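Local coordinates for DUF4974 domain-containing protein (Parabacteroides distasonis, PDB 4M0N) that probably acts as an anti-sigma factor of the FecR family, seen here as the FecR and C-terminal FecR portion of a longer membrane protein, at residues A[25-30]-A[177-182]; A[42-47]-A[99-104]; A[68-73]-A[80-85]; A[84-89]-A[135-140]. The protein carries 1 engineered substitution. All blocks are in the same frame, centred on the assembly; numbering follows the deposited sequence.

Interaction 1. Residues A[25-30]-A[177-182]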
# COMPACT_ATOMS: atom_id res chain seq x y z
N VAL A 25 11.66 -0.52 -6.68
CA VAL A 25 11.96 -1.42 -5.59
C VAL A 25 11.53 -2.80 -6.01
O VAL A 25 10.38 -3.01 -6.42
CB VAL A 25 11.19 -1.01 -4.32
CG1 VAL A 25 11.64 -1.85 -3.14
CG2 VAL A 25 11.42 0.48 -4.03
N ASN A 26 12.44 -3.74 -5.94
CA ASN A 26 12.12 -5.11 -6.28
C ASN A 26 11.21 -5.74 -5.26
O ASN A 26 11.12 -5.30 -4.09
CB ASN A 26 13.39 -5.94 -6.33
CG ASN A 26 14.31 -5.53 -7.46
OD1 ASN A 26 13.86 -5.13 -8.52
ND2 ASN A 26 15.60 -5.63 -7.23
N HIS A 27 10.57 -6.83 -5.66
CA HIS A 27 9.82 -7.61 -4.68
C HIS A 27 10.81 -8.16 -3.62
O HIS A 27 11.96 -8.49 -3.94
CB HIS A 27 9.00 -8.70 -5.36
CG HIS A 27 7.88 -8.15 -6.18
ND1 HIS A 27 7.23 -8.89 -7.16
CD2 HIS A 27 7.30 -6.93 -6.20
CE1 HIS A 27 6.30 -8.14 -7.72
NE2 HIS A 27 6.33 -6.95 -7.17
N GLY A 28 10.37 -8.20 -2.36
CA GLY A 28 11.22 -8.63 -1.26
C GLY A 28 12.15 -7.59 -0.68
O GLY A 28 12.97 -7.90 0.19
N GLU A 29 12.01 -6.34 -1.13
CA GLU A 29 12.89 -5.25 -0.72
C GLU A 29 12.09 -4.00 -0.37
O GLU A 29 10.88 -3.93 -0.61
CB GLU A 29 13.86 -4.89 -1.86
CG GLU A 29 14.82 -6.04 -2.21
CD GLU A 29 15.87 -5.69 -3.24
OE1 GLU A 29 16.36 -4.55 -3.26
OE2 GLU A 29 16.23 -6.59 -4.03
N HIS A 30 12.81 -3.04 0.22
CA HIS A 30 12.34 -1.67 0.46
C HIS A 30 13.41 -0.70 0.01
O HIS A 30 14.59 -1.05 -0.19
CB HIS A 30 12.20 -1.31 1.93
CG HIS A 30 11.11 -2.02 2.66
ND1 HIS A 30 11.02 -1.97 4.04
CD2 HIS A 30 10.10 -2.81 2.24
CE1 HIS A 30 10.00 -2.71 4.43
NE2 HIS A 30 9.43 -3.23 3.36
N MET A 177 5.97 -8.94 -0.60
CA MET A 177 6.84 -8.94 0.58
C MET A 177 7.89 -10.01 0.53
O MET A 177 9.05 -9.73 0.85
CB MET A 177 6.03 -9.16 1.87
CG MET A 177 6.91 -9.29 3.12
SD MET A 177 5.96 -9.08 4.65
CE MET A 177 5.59 -7.31 4.70
N TYR A 178 7.47 -11.24 0.20
CA TYR A 178 8.32 -12.40 0.28
C TYR A 178 8.97 -12.80 -1.03
O TYR A 178 9.77 -13.74 -1.07
CB TYR A 178 7.53 -13.56 0.89
CG TYR A 178 7.10 -13.27 2.31
CD1 TYR A 178 7.99 -13.35 3.38
CD2 TYR A 178 5.80 -12.86 2.59
CE1 TYR A 178 7.59 -13.07 4.68
CE2 TYR A 178 5.40 -12.58 3.88
CZ TYR A 178 6.29 -12.70 4.94
OH TYR A 178 5.89 -12.42 6.24
N ASN A 179 8.67 -12.06 -2.10
CA ASN A 179 9.16 -12.37 -3.44
C ASN A 179 8.92 -13.83 -3.81
O ASN A 179 9.86 -14.59 -4.17
CB ASN A 179 10.61 -11.98 -3.59
CG ASN A 179 11.07 -12.08 -5.02
OD1 ASN A 179 10.27 -11.96 -5.95
ND2 ASN A 179 12.35 -12.32 -5.21
N GLN A 180 7.65 -14.21 -3.73
CA GLN A 180 7.22 -15.57 -3.91
C GLN A 180 5.89 -15.59 -4.63
O GLN A 180 4.92 -15.01 -4.14
CB GLN A 180 7.11 -16.24 -2.55
CG GLN A 180 6.47 -17.62 -2.57
CD GLN A 180 7.21 -18.60 -3.48
OE1 GLN A 180 8.37 -18.93 -3.23
NE2 GLN A 180 6.54 -19.07 -4.54
N GLU A 181 5.82 -16.27 -5.78
CA GLU A 181 4.56 -16.37 -6.52
C GLU A 181 3.57 -17.21 -5.72
O GLU A 181 3.87 -18.31 -5.25
CB GLU A 181 4.78 -16.99 -7.90
CG GLU A 181 3.62 -16.74 -8.86
CD GLU A 181 3.53 -17.77 -9.99
OE1 GLU A 181 4.55 -18.41 -10.31
OE2 GLU A 181 2.43 -17.94 -10.55
N ILE A 182 2.37 -16.66 -5.55
CA ILE A 182 1.32 -17.35 -4.85
C ILE A 182 0.07 -17.23 -5.69
O ILE A 182 -0.33 -16.13 -6.04
CB ILE A 182 1.03 -16.74 -3.47
CG1 ILE A 182 2.26 -16.78 -2.57
CG2 ILE A 182 -0.15 -17.45 -2.82
CD1 ILE A 182 2.07 -15.95 -1.31
O HOH W 1 9.34 -10.82 -8.26
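Asn179 lays its side chain against the backbone of His27, and the approach can be followed atom by atom. CB lies 3.8 Å from the carbonyl oxygen His27 O, with Gly28 N a little farther off. CG continues along the same carbonyl and approaches CB of the histidine. The branches then part: ND2 stays on the carbonyl side, whereas OD1 comes to 3.5 Å from His27 CB, near the plane of the imidazole and at its edge. With CG anti to the backbone N (chi1 -171°), the amide is swung beside the turn. OD1 is also joined to the ring through one water, which donates to Asn179 OD1 at 2.7 Å and lies 3.1 Å from His27 ND1. The two polar side chains are thus bridged by solvent.

Next to this pair the backbones meet directly. Gly28 CA points a hydrogen at the carbonyl oxygen Met177 O over 3.2 Å, and the angle of 168° at the hydrogen marks a straight C-H...O contact. Gly28 is the third residue of a type II turn from Asn26 to Glu29; having no CB, which would press on Asn179 CB, it can approach this closely, and the turn's positive phi also suits glycine. Asn179, likewise of positive phi, is the first residue to leave the helical path.

The turn links strands 21-24 and 31-34 and rests on the end of helix 167-178, where Gly28 also has a backbone bond with Arg176. Met177 and Tyr178 pack on Leu160, and Tyr178 touches helix 203-214, which places the contact at the junction of the FecR and C-terminal FecR regions.

Interaction 2. Residues A[42-47]-A[99-104]. With MG (magnesium ion), chain B.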
# COMPACT_ATOMS: atom_id res chain seq x y z
N HIS A 42 9.50 6.32 2.17
CA HIS A 42 9.79 4.87 2.27
C HIS A 42 8.97 4.18 1.20
O HIS A 42 7.74 4.37 1.13
CB HIS A 42 9.32 4.34 3.60
CG HIS A 42 10.15 4.77 4.76
ND1 HIS A 42 10.08 6.03 5.32
CD2 HIS A 42 11.02 4.07 5.53
CE1 HIS A 42 10.90 6.10 6.35
NE2 HIS A 42 11.47 4.92 6.51
N LEU A 43 9.64 3.37 0.36
CA LEU A 43 8.99 2.69 -0.75
C LEU A 43 8.93 1.21 -0.48
O LEU A 43 9.94 0.59 -0.16
CB LEU A 43 9.76 2.94 -2.04
CG LEU A 43 9.78 4.37 -2.53
CD1 LEU A 43 10.93 5.15 -1.91
CD2 LEU A 43 9.90 4.33 -4.04
N ASN A 44 7.74 0.63 -0.61
CA ASN A 44 7.53 -0.79 -0.36
C ASN A 44 7.87 -1.58 -1.63
O ASN A 44 8.01 -1.01 -2.71
CB ASN A 44 6.11 -1.04 0.07
CG ASN A 44 5.94 -2.35 0.84
OD1 ASN A 44 6.93 -3.07 1.09
ND2 ASN A 44 4.70 -2.66 1.20
N ALA A 45 8.02 -2.88 -1.46
CA ALA A 45 8.31 -3.82 -2.52
C ALA A 45 7.40 -3.61 -3.72
O ALA A 45 6.18 -3.51 -3.58
CB ALA A 45 8.08 -5.25 -1.98
N GLY A 46 7.99 -3.52 -4.91
CA GLY A 46 7.18 -3.49 -6.13
C GLY A 46 6.79 -2.12 -6.62
O GLY A 46 5.94 -1.98 -7.53
N THR A 47 7.35 -1.11 -5.98
CA THR A 47 6.97 0.28 -6.21
C THR A 47 7.92 1.04 -7.09
O THR A 47 9.13 0.81 -7.05
CB THR A 47 6.88 0.99 -4.86
OG1 THR A 47 5.95 0.26 -4.06
CG2 THR A 47 6.48 2.42 -4.99
N LYS A 99 -1.15 3.55 -0.88
CA LYS A 99 -1.03 2.17 -1.39
C LYS A 99 -1.81 2.13 -2.67
O LYS A 99 -3.06 2.15 -2.66
CB LYS A 99 -1.54 1.17 -0.39
CG LYS A 99 -1.29 -0.25 -0.86
CD LYS A 99 -1.76 -1.24 0.15
CE LYS A 99 -1.49 -2.64 -0.38
NZ LYS A 99 -1.75 -3.57 0.74
N ALA A 100 -1.11 2.03 -3.80
CA ALA A 100 -1.72 2.20 -5.14
C ALA A 100 -1.01 1.33 -6.16
O ALA A 100 -0.53 1.80 -7.15
CB ALA A 100 -1.72 3.67 -5.56
N TYR A 101 -0.93 0.06 -5.87
CA TYR A 101 -0.33 -0.90 -6.79
C TYR A 101 -1.29 -1.06 -7.98
O TYR A 101 -2.50 -1.33 -7.82
CB TYR A 101 -0.11 -2.26 -6.13
CG TYR A 101 1.00 -2.29 -5.13
CD1 TYR A 101 2.33 -2.43 -5.53
CD2 TYR A 101 0.74 -2.16 -3.78
CE1 TYR A 101 3.36 -2.46 -4.61
CE2 TYR A 101 1.76 -2.21 -2.87
CZ TYR A 101 3.06 -2.34 -3.27
OH TYR A 101 4.04 -2.40 -2.34
N GLN A 102 -0.73 -0.92 -9.17
CA GLN A 102 -1.55 -1.01 -10.38
C GLN A 102 -2.19 -2.38 -10.57
O GLN A 102 -3.31 -2.46 -11.14
CB GLN A 102 -0.76 -0.53 -11.61
CG GLN A 102 0.37 -1.42 -12.07
CD GLN A 102 1.24 -0.82 -13.19
OE1 GLN A 102 1.03 0.30 -13.71
NE2 GLN A 102 2.23 -1.58 -13.58
N GLU A 103 -1.56 -3.43 -10.05
CA GLU A 103 -2.13 -4.79 -10.06
C GLU A 103 -3.22 -5.14 -9.02
O GLU A 103 -3.78 -6.25 -9.05
CB GLU A 103 -1.01 -5.84 -9.96
CG GLU A 103 -0.25 -5.89 -8.65
CD GLU A 103 1.03 -5.09 -8.63
OE1 GLU A 103 1.06 -4.07 -9.44
OE2 GLU A 103 1.98 -5.50 -7.83
N ASP A 104 -3.53 -4.22 -8.10
CA ASP A 104 -4.42 -4.53 -6.99
C ASP A 104 -5.82 -3.98 -7.28
O ASP A 104 -5.98 -3.02 -8.02
CB ASP A 104 -3.95 -3.88 -5.69
CG ASP A 104 -2.73 -4.55 -5.06
OD1 ASP A 104 -2.15 -5.48 -5.70
OD2 ASP A 104 -2.35 -4.14 -3.92
MG MG B . 5.14 -3.09 -9.08
O HOH W 2 3.20 -2.51 -8.85
O HOH W 3 4.74 -4.69 -7.88
O HOH W 4 5.58 -1.52 -10.26
O HOH W 5 7.08 -3.94 -9.44
O HOH W 6 4.47 -4.28 -10.77
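Tyr101 meets the 42-47 turn with the edge of its ring: Ala45 O and Gly46 O both lie near the ring plane, and one magnesium-bound water sits in that plane at the rim. Thr47 OG1 approaches obliquely, 3.8 Å from Tyr101 CE1, and the Asn44 amide is turned 64° to the ring. Arg176 supplies a cation-pi contact. The phenol OH donates to Ala45 O at 2.7 Å, with the donor 22° out of the carbonyl plane. The first torsion, which sets CG beside the backbone N, brings the ring's far end up against the turn, where Asn44 CB also abuts the hydroxyl. The amide end of Asn44 is engaged elsewhere, its ND2 bonded to Glu67.

The next carbonyl along the chain has a different role. Gly46 O binds the magnesium ion at 2.1 Å, and five waters complete an octahedron. Two adjacent waters of that shell donate to Glu103, one to OE1 at 2.7 Å and one to OE2 at 2.9 Å. The carboxylate therefore holds the ion in the second shell, Glu103 OE2 being 4.2 Å from the metal. A sharp bend at chi2 (-95°) places the carboxylate beside these waters, and its charge, shared with Arg176, would probably help to balance that of the ion.

Asn44 to Thr47 form a type II turn after strand 40-43, while 101-104 is a type I turn after strand 94-100. Strand 67-72 lies between those two strands in the same sheet, and helix 167-178 is close by, its Arg176 making salt bridges to Glu103 and Asp104.

Interaction 3. Residues A[68-73]-A[80-85]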
# COMPACT_ATOMS: atom_id res chain seq x y z
N ALA A 68 3.95 3.70 -0.90
CA ALA A 68 5.00 4.49 -0.27
C ALA A 68 4.42 5.25 0.90
O ALA A 68 3.26 5.65 0.88
CB ALA A 68 5.59 5.48 -1.27
N PHE A 69 5.27 5.44 1.90
CA PHE A 69 4.95 6.28 3.06
C PHE A 69 5.77 7.56 2.90
O PHE A 69 7.02 7.51 2.83
CB PHE A 69 5.30 5.57 4.34
CG PHE A 69 4.95 6.36 5.56
CD1 PHE A 69 3.63 6.55 5.91
CD2 PHE A 69 5.94 6.96 6.28
CE1 PHE A 69 3.29 7.31 7.02
CE2 PHE A 69 5.61 7.73 7.40
CZ PHE A 69 4.30 7.90 7.75
N PHE A 70 5.07 8.68 2.91
CA PHE A 70 5.63 10.01 2.79
C PHE A 70 5.60 10.76 4.12
O PHE A 70 4.56 10.83 4.77
CB PHE A 70 4.81 10.80 1.78
CG PHE A 70 4.84 10.24 0.41
CD1 PHE A 70 3.99 9.21 0.07
CD2 PHE A 70 5.72 10.74 -0.53
CE1 PHE A 70 4.05 8.67 -1.20
CE2 PHE A 70 5.79 10.21 -1.79
CZ PHE A 70 4.95 9.17 -2.12
N ASN A 71 6.74 11.31 4.53
CA ASN A 71 6.75 12.25 5.64
C ASN A 71 7.17 13.57 5.04
O ASN A 71 8.36 13.85 4.87
CB ASN A 71 7.70 11.78 6.73
CG ASN A 71 7.64 12.66 7.96
OD1 ASN A 71 7.13 13.75 7.93
ND2 ASN A 71 8.21 12.18 9.05
N VAL A 72 6.17 14.37 4.68
CA VAL A 72 6.38 15.59 3.93
C VAL A 72 6.76 16.79 4.78
O VAL A 72 6.02 17.17 5.67
CB VAL A 72 5.15 15.95 3.06
CG1 VAL A 72 5.38 17.29 2.34
CG2 VAL A 72 4.92 14.85 2.04
N MET A 73 7.92 17.35 4.47
CA MET A 73 8.40 18.60 5.05
C MET A 73 7.43 19.75 4.79
O MET A 73 7.05 20.00 3.66
CB MET A 73 9.77 18.90 4.47
CG MET A 73 10.91 18.20 5.19
SD MET A 73 11.34 18.96 6.78
CE MET A 73 11.09 20.67 6.44
N PHE A 80 2.75 19.75 -1.73
CA PHE A 80 3.39 18.53 -2.19
C PHE A 80 2.29 17.65 -2.76
O PHE A 80 1.28 17.48 -2.10
CB PHE A 80 4.02 17.83 -0.98
CG PHE A 80 4.90 16.69 -1.33
CD1 PHE A 80 4.37 15.42 -1.62
CD2 PHE A 80 6.28 16.85 -1.35
CE1 PHE A 80 5.21 14.37 -1.94
CE2 PHE A 80 7.12 15.80 -1.69
CZ PHE A 80 6.59 14.55 -1.98
N ILE A 81 2.49 17.13 -3.96
CA ILE A 81 1.49 16.27 -4.59
C ILE A 81 2.07 14.91 -4.92
O ILE A 81 3.08 14.80 -5.65
CB ILE A 81 0.90 16.92 -5.84
CG1 ILE A 81 0.18 18.21 -5.48
CG2 ILE A 81 -0.03 15.91 -6.53
CD1 ILE A 81 -0.44 18.93 -6.66
N VAL A 82 1.43 13.87 -4.40
CA VAL A 82 1.75 12.52 -4.85
C VAL A 82 0.70 12.18 -5.91
O VAL A 82 -0.48 12.06 -5.60
CB VAL A 82 1.70 11.50 -3.72
CG1 VAL A 82 1.92 10.09 -4.30
CG2 VAL A 82 2.71 11.83 -2.63
N ARG A 83 1.15 12.05 -7.14
CA ARG A 83 0.27 11.77 -8.26
C ARG A 83 0.30 10.30 -8.59
O ARG A 83 1.33 9.73 -9.00
CB ARG A 83 0.69 12.58 -9.49
CG ARG A 83 -0.10 12.26 -10.76
CD ARG A 83 -0.06 13.45 -11.71
NE ARG A 83 -0.74 14.59 -11.12
CZ ARG A 83 -0.55 15.86 -11.45
NH1 ARG A 83 0.30 16.19 -12.43
NH2 ARG A 83 -1.24 16.81 -10.83
N THR A 84 -0.86 9.69 -8.38
CA THR A 84 -1.11 8.34 -8.79
C THR A 84 -2.15 8.32 -9.89
O THR A 84 -2.85 9.31 -10.16
CB THR A 84 -1.60 7.48 -7.64
OG1 THR A 84 -2.95 7.84 -7.32
CG2 THR A 84 -0.71 7.62 -6.43
N ARG A 85 -2.25 7.18 -10.54
CA ARG A 85 -3.20 7.07 -11.62
C ARG A 85 -4.61 7.45 -11.15
O ARG A 85 -5.34 8.10 -11.90
CB ARG A 85 -3.19 5.66 -12.20
CG ARG A 85 -4.11 5.52 -13.42
CD ARG A 85 -4.23 4.07 -13.90
NE ARG A 85 -4.83 3.16 -12.91
CZ ARG A 85 -6.14 2.94 -12.72
NH1 ARG A 85 -7.06 3.57 -13.46
NH2 ARG A 85 -6.53 2.08 -11.79
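Strands 68-72 and 80-83 run antiparallel at 167°, but their axes stay 9.8 Å apart, so Phe70 and Val82, like Val72 and Phe80, meet through side chains and not as partners in one sheet. Val82 CG2 sits almost centrally over one face of the Phe70 ring, 3.5 Å from its centroid and 12° off the normal, a CH-pi contact. The same methyl lies in the plane of the Phe80 ring at its edge, and so is wedged between two aromatics.

A second CH-pi contact repeats the theme beside it. Val72 CG2 covers one face of Phe80, 3.9 Å from the centroid and offset toward the rim, while Val72 CG1 presses on Phe80 CB at 3.6 Å. Phe80 has CG anti to the backbone N (chi1 -170°), which lays its ring alongside Val72 and carries CE1 to 3.9 Å from Phe70 CD2. The two side chains cross at about a right angle, the rings meeting obliquely.

This is the arrangement of a beta sandwich: the chain leaves one sheet at strand 67-72 and enters the facing sheet at strand 80-83, and the residues between them make the crossing. Replacing Phe70 by an alanine is likely to strip Val82 CG2 of its ring face and open a gap beside Phe80. Phe96, on the neighbouring strand 94-100, meets the Phe70 ring with the planes nearly parallel, and Val91 of strand 88-91 touches both Val72 and Phe80.

Interaction 4. Residues A[84-89]-A[135-140]. With EDO (1,2-ethanediol), chain C.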
# COMPACT_ATOMS: atom_id res chain seq x y z
N THR A 84 -0.86 9.69 -8.38
CA THR A 84 -1.11 8.34 -8.79
C THR A 84 -2.15 8.32 -9.89
O THR A 84 -2.85 9.31 -10.16
CB THR A 84 -1.60 7.48 -7.64
OG1 THR A 84 -2.95 7.84 -7.32
CG2 THR A 84 -0.71 7.62 -6.43
N ARG A 85 -2.25 7.18 -10.54
CA ARG A 85 -3.20 7.07 -11.62
C ARG A 85 -4.61 7.45 -11.15
O ARG A 85 -5.34 8.10 -11.90
CB ARG A 85 -3.19 5.66 -12.20
CG ARG A 85 -4.11 5.52 -13.42
CD ARG A 85 -4.23 4.07 -13.90
NE ARG A 85 -4.83 3.16 -12.91
CZ ARG A 85 -6.14 2.94 -12.72
NH1 ARG A 85 -7.06 3.57 -13.46
NH2 ARG A 85 -6.53 2.08 -11.79
N GLN A 86 -4.98 7.01 -9.94
CA GLN A 86 -6.34 7.14 -9.43
C GLN A 86 -6.63 8.51 -8.82
O GLN A 86 -7.79 8.92 -8.74
CB GLN A 86 -6.56 6.08 -8.37
CG GLN A 86 -6.43 4.66 -8.90
CD GLN A 86 -5.09 4.02 -8.59
OE1 GLN A 86 -4.04 4.70 -8.53
NE2 GLN A 86 -5.11 2.70 -8.42
N ALA A 87 -5.58 9.17 -8.33
CA ALA A 87 -5.78 10.30 -7.43
C ALA A 87 -4.53 11.08 -7.25
O ALA A 87 -3.43 10.54 -7.30
CB ALA A 87 -6.19 9.81 -6.05
N ASP A 88 -4.70 12.36 -7.00
CA ASP A 88 -3.62 13.14 -6.44
C ASP A 88 -3.80 13.25 -4.95
O ASP A 88 -4.91 13.54 -4.46
CB ASP A 88 -3.64 14.57 -6.99
CG ASP A 88 -3.13 14.70 -8.42
OD1 ASP A 88 -2.53 13.78 -8.98
OD2 ASP A 88 -3.23 15.82 -9.00
N VAL A 89 -2.71 13.11 -4.21
CA VAL A 89 -2.75 13.34 -2.79
C VAL A 89 -1.94 14.60 -2.52
O VAL A 89 -0.73 14.64 -2.80
CB VAL A 89 -2.16 12.15 -2.02
CG1 VAL A 89 -2.22 12.41 -0.53
CG2 VAL A 89 -2.88 10.87 -2.44
N VAL A 135 -10.20 3.31 -2.46
CA VAL A 135 -10.80 3.33 -3.79
C VAL A 135 -10.79 1.92 -4.36
O VAL A 135 -9.77 1.25 -4.35
CB VAL A 135 -10.02 4.27 -4.74
CG1 VAL A 135 -10.51 4.16 -6.19
CG2 VAL A 135 -10.13 5.69 -4.26
N ASN A 136 -11.92 1.49 -4.87
CA ASN A 136 -11.97 0.19 -5.49
C ASN A 136 -11.77 0.40 -7.02
O ASN A 136 -12.58 1.02 -7.71
CB ASN A 136 -13.28 -0.48 -5.11
CG ASN A 136 -13.34 -1.93 -5.51
OD1 ASN A 136 -13.05 -2.28 -6.64
ND2 ASN A 136 -13.73 -2.78 -4.59
N ASN A 137 -10.67 -0.12 -7.53
CA ASN A 137 -10.31 0.05 -8.94
C ASN A 137 -11.21 -0.73 -9.86
O ASN A 137 -11.24 -0.49 -11.09
CB ASN A 137 -8.88 -0.45 -9.18
CG ASN A 137 -7.85 0.35 -8.47
OD1 ASN A 137 -7.90 1.59 -8.45
ND2 ASN A 137 -6.86 -0.35 -7.88
N THR A 138 -11.94 -1.69 -9.32
CA THR A 138 -12.75 -2.54 -10.18
C THR A 138 -14.18 -2.07 -10.34
O THR A 138 -14.82 -2.41 -11.33
CB THR A 138 -12.81 -3.97 -9.68
OG1 THR A 138 -13.62 -4.01 -8.52
CG2 THR A 138 -11.43 -4.52 -9.34
N ASN A 139 -14.72 -1.33 -9.37
CA ASN A 139 -16.15 -0.97 -9.40
C ASN A 139 -16.43 0.49 -9.05
O ASN A 139 -17.58 0.93 -9.07
CB ASN A 139 -16.95 -1.91 -8.51
CG ASN A 139 -16.60 -1.76 -7.04
OD1 ASN A 139 -16.02 -0.78 -6.65
ND2 ASN A 139 -16.96 -2.76 -6.24
N GLY A 140 -15.37 1.20 -8.74
CA GLY A 140 -15.40 2.66 -8.66
C GLY A 140 -15.87 3.12 -7.30
O GLY A 140 -16.05 4.33 -7.08
C1 EDO C . -14.75 0.27 -1.65
O1 EDO C . -15.23 -0.92 -2.31
C2 EDO C . -13.68 -0.11 -0.64
O2 EDO C . -14.15 -1.13 0.24
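Gln86 packs its CG 3.4 Å from Asn137 OD1 and folds back so that NE2 grips the same oxygen. The bend at chi2 (100°) brings NE2 round to the oxygen that CG already touches. The bond from Gln86 NE2 to Asn137 OD1 is 3.0 Å long and nearly straight at 167°. The acceptor lies in the amide plane of the glutamine, but the donor stands 31° out of the plane of the asparagine carbonyl. Arg85 comes in from one side: its guanidinium has Gln86 CG over one face, offset toward the rim, and its NH2 stands 3.6 Å from Asn137 OD1. The other branch of Asn137 is used as well, ND2 bonding to Asp104 O.

Each segment is braced from within. At the tip of the hairpin between strands 80-83 and 88-91, Thr84 N and OG1 both donate to Ala87 O, the hydroxyl at 2.7 Å. On the facing loop, after strand 131-136, Asn136 OD1 accepts from Thr138 N at 3.0 Å, an Asx turn, and from Thr138 OG1 at 2.6 Å. With a leucine in place of Asn136, Thr138 N and OG1 would probably lose their shared acceptor, and the turn carrying Asn137 would be freer to shift. Asn136 ND2 makes a weak bond to a 1,2-ethanediol molecule, probably from the crystallisation liquor.

Two hairpin loops at the surface are thus joined by one amide-to-amide bond, a directional but slight link; the nearby guanidinium would probably add some attraction for the oxygen it approaches.

How the interactions relate
Interactions 2 and 3 are buried, whereas 1 and 4 lie at the surface, on opposite sides of the chain's centre. Chemistry follows place: the sandwich interior of interaction 3 is wholly apolar, interaction 2 combines a phenol-carbonyl bond with a hydrated metal, interaction 1 relies on a water bridge and a C-H...O contact, and interaction 4 on an amide bond. Interaction 3 bridges the two sheets and shares strand 67-72's antiparallel sheet with interaction 2. Interactions 3 and 4 share Thr84 and Arg85, with a salt bridge between Arg83 and Asp88. Val25 pairs with the metal turn, tying in interaction 1, the one contact with a segment of its own in the C-terminal FecR region.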